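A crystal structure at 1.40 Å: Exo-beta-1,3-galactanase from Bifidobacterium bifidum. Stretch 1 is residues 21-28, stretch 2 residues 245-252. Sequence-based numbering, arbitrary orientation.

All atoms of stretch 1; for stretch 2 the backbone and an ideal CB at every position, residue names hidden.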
# COMPACT_ATOMS: atom_id res chain seq x y z
N HIS A 21 -1.97 -8.85 3.24
CA HIS A 21 -0.90 -8.22 4.02
C HIS A 21 -0.12 -7.27 3.12
O HIS A 21 0.32 -7.65 2.02
CB HIS A 21 0.08 -9.26 4.55
CG HIS A 21 -0.56 -10.43 5.20
ND1 HIS A 21 -1.36 -10.32 6.33
CD2 HIS A 21 -0.49 -11.76 4.92
CE1 HIS A 21 -1.79 -11.52 6.68
NE2 HIS A 21 -1.26 -12.42 5.85
N GLY A 22 0.06 -6.03 3.60
CA GLY A 22 0.75 -5.01 2.83
C GLY A 22 0.13 -4.74 1.48
O GLY A 22 0.86 -4.49 0.52
N ILE A 23 -1.22 -4.74 1.38
CA ILE A 23 -1.86 -4.87 0.07
C ILE A 23 -1.80 -3.58 -0.76
O ILE A 23 -1.76 -2.45 -0.25
CB ILE A 23 -3.33 -5.37 0.13
CG1 ILE A 23 -4.26 -4.33 0.76
CG2 ILE A 23 -3.39 -6.70 0.81
CD1 ILE A 23 -5.72 -4.75 0.77
N GLY A 24 -1.83 -3.79 -2.08
CA GLY A 24 -2.34 -2.79 -3.00
C GLY A 24 -3.77 -3.15 -3.35
O GLY A 24 -4.16 -4.33 -3.32
N LEU A 25 -4.57 -2.10 -3.66
CA LEU A 25 -5.96 -2.24 -4.09
C LEU A 25 -6.18 -1.37 -5.32
O LEU A 25 -5.81 -0.20 -5.32
CB LEU A 25 -6.94 -1.73 -3.04
CG LEU A 25 -7.37 -2.62 -1.91
CD1 LEU A 25 -8.18 -1.76 -0.93
CD2 LEU A 25 -8.21 -3.75 -2.48
N GLN A 26 -6.86 -1.94 -6.32
CA GLN A 26 -7.23 -1.22 -7.54
C GLN A 26 -8.62 -1.66 -7.96
O GLN A 26 -8.94 -2.85 -7.87
CB GLN A 26 -6.30 -1.62 -8.69
CG GLN A 26 -4.91 -1.02 -8.64
CD GLN A 26 -4.96 0.47 -8.82
OE1 GLN A 26 -5.29 0.96 -9.90
NE2 GLN A 26 -4.65 1.21 -7.77
N LYS A 27 -9.44 -0.71 -8.41
CA LYS A 27 -10.74 -1.03 -8.98
C LYS A 27 -10.61 -1.03 -10.50
O LYS A 27 -10.29 0.01 -11.09
CB LYS A 27 -11.81 -0.05 -8.51
CG LYS A 27 -13.23 -0.60 -8.68
CD LYS A 27 -14.28 0.43 -8.32
CE LYS A 27 -15.69 -0.16 -8.41
NZ LYS A 27 -16.74 0.77 -7.85
N PHE A 28 -10.83 -2.19 -11.12
CA PHE A 28 -10.85 -2.34 -12.58
C PHE A 28 -12.23 -2.84 -12.96
O PHE A 28 -12.65 -3.91 -12.49
CB PHE A 28 -9.80 -3.36 -13.02
CG PHE A 28 -8.39 -3.04 -12.62
CD1 PHE A 28 -7.86 -1.77 -12.86
CD2 PHE A 28 -7.58 -4.01 -12.03
CE1 PHE A 28 -6.54 -1.47 -12.52
CE2 PHE A 28 -6.27 -3.71 -11.67
CZ PHE A 28 -5.74 -2.44 -11.93
N UNK A 245 -1.10 1.80 8.97
CA UNK A 245 -1.84 2.13 7.75
C UNK A 245 -1.21 1.43 6.56
O UNK A 245 0.02 1.38 6.40
CB UNK A 245 -1.87 3.64 7.52
N UNK A 246 -2.06 0.83 5.75
CA UNK A 246 -1.61 0.23 4.50
C UNK A 246 -2.16 0.95 3.29
O UNK A 246 -1.41 1.24 2.36
CB UNK A 246 -2.01 -1.25 4.45
N UNK A 247 -3.46 1.23 3.28
CA UNK A 247 -4.09 1.84 2.12
C UNK A 247 -5.38 2.54 2.56
O UNK A 247 -6.04 2.11 3.52
CB UNK A 247 -4.37 0.79 1.04
N UNK A 248 -5.71 3.64 1.88
CA UNK A 248 -7.01 4.29 1.92
C UNK A 248 -7.53 4.31 0.48
O UNK A 248 -6.77 4.66 -0.45
CB UNK A 248 -6.92 5.70 2.52
N UNK A 249 -8.78 3.88 0.27
CA UNK A 249 -9.37 3.92 -1.07
C UNK A 249 -10.68 4.69 -1.10
O UNK A 249 -11.47 4.62 -0.14
CB UNK A 249 -9.60 2.50 -1.59
N UNK A 250 -10.95 5.46 -2.16
CA UNK A 250 -12.30 6.00 -2.37
C UNK A 250 -13.24 4.90 -2.88
O UNK A 250 -12.86 4.03 -3.66
CB UNK A 250 -12.26 7.17 -3.36
N UNK A 251 -14.49 4.93 -2.39
CA UNK A 251 -15.46 3.89 -2.72
C UNK A 251 -16.53 4.30 -3.73
O UNK A 251 -17.17 3.42 -4.31
CB UNK A 251 -16.15 3.43 -1.43
N UNK A 252 -16.75 5.60 -3.95
CA UNK A 252 -17.83 6.03 -4.83
C UNK A 252 -17.39 5.95 -6.29
O UNK A 252 -16.23 5.69 -6.61
CB UNK A 252 -18.27 7.45 -4.48

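The two stretches run nearly parallel, their strand axes 13° apart and 7.7 Å at closest approach. At position 245 the ideal CB has nothing of stretch 1 within 5.5 Å, and the extended backbone would accept most residues, β-branched ones among them. The residue is Val245, which takes no part in the contact.

At position 246 the CA-to-CB bond points toward the backbone of Gly22 and Ile23, and the ideal CB lies 4.7 Å from Ile23 N and 4.9 Å from Gly22 CA. The space is short and lined by backbone polar atoms, so a small or compact polar side chain would suit: serine, threonine, asparagine or aspartate. It is Asp246, with chi1 in t, which carries the carboxylate against that backbone. Asp246 OD1 comes within 3.1 Å of Gly22 C. Both Asp246 OD1 and OD2 lie 3.2 Å from Ile23 N, but at angles too poor for hydrogen bonds. The shortest approach, 2.6 Å from Asp246 OD2 to Ile23 O, brings two oxygens together, and a proton on the acid is the probable explanation.

Position 247 also points toward stretch 1, its ideal CB 4.4 Å from Ile23 O and 5.0 Å from Leu25 CD1. With the side chains of Ile23 and Leu25 nearby, an apolar residue such as valine, leucine, isoleucine or methionine is expected. Ile247 fills the place: Ile247 CD1 reaches to 3.7 Å from Leu25 CB and 3.4 Å from Leu25 N, while Ile247 CG2 lies 4.3 Å from Ile23 CG1.

At 248 the CB points away and stretch 1 sets no requirement; the extended backbone suits a β-branched residue, and Val248 is found.

Position 249 turns toward stretch 1 again, with Leu25 CD1 4.5 Å from the ideal CB. Such proximity favours a modest apolar side chain, alanine, valine or isoleucine. Val249, chi1 in m, packs CG1 at 3.8 Å from Leu25 CD1.

Position 250 is out of reach of stretch 1, and its phi of -76° is compatible with proline among many others; it is Pro250.

At 251 the CB points away and stretch 1 sets no requirement, so polar and apolar side chains alike would be tolerated. It is Leu251, whose carbonyl is bridged to Lys27: a water accepts from Lys27 NZ (2.8 Å from NZ to the water O) and donates to Leu251 O (2.9 Å from the water O).

Position 252 likewise points away and leaves the choice open. In Asp252 the carboxylate is engaged elsewhere in the structure, while a second water lies with its O 2.9 Å from Asp252 O and accepts from Lys27 NZ.

Stretch 2 (245-252) VDIVVPLD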
# COMPACT_ATOMS: atom_id res chain seq x y z
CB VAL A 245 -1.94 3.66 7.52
CG1 VAL A 245 -0.57 4.30 7.30
CG2 VAL A 245 -2.85 3.95 6.32
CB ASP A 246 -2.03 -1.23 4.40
CG ASP A 246 -1.62 -1.82 3.09
OD1 ASP A 246 -0.42 -2.13 2.97
OD2 ASP A 246 -2.48 -1.88 2.16
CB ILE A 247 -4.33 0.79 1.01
CG1 ILE A 247 -4.68 1.47 -0.33
CG2 ILE A 247 -5.38 -0.27 1.46
CD1 ILE A 247 -4.47 0.56 -1.52
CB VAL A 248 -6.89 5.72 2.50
CG1 VAL A 248 -8.23 6.47 2.41
CG2 VAL A 248 -6.37 5.70 3.93
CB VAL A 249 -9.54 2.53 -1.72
CG1 VAL A 249 -8.17 1.91 -2.04
CG2 VAL A 249 -10.43 1.64 -0.86
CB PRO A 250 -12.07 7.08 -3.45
CG PRO A 250 -10.85 6.61 -4.22
CD PRO A 250 -10.01 5.78 -3.26
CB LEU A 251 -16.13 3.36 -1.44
CG LEU A 251 -15.18 2.73 -0.42
CD1 LEU A 251 -15.92 2.49 0.86
CD2 LEU A 251 -14.60 1.43 -0.91
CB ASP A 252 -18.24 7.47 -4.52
CG ASP A 252 -18.87 7.63 -3.15
OD1 ASP A 252 -19.23 6.60 -2.51
OD2 ASP A 252 -19.03 8.80 -2.74
O HOH W 1 -16.68 0.69 -5.02
O HOH W 2 -15.84 2.99 -7.50
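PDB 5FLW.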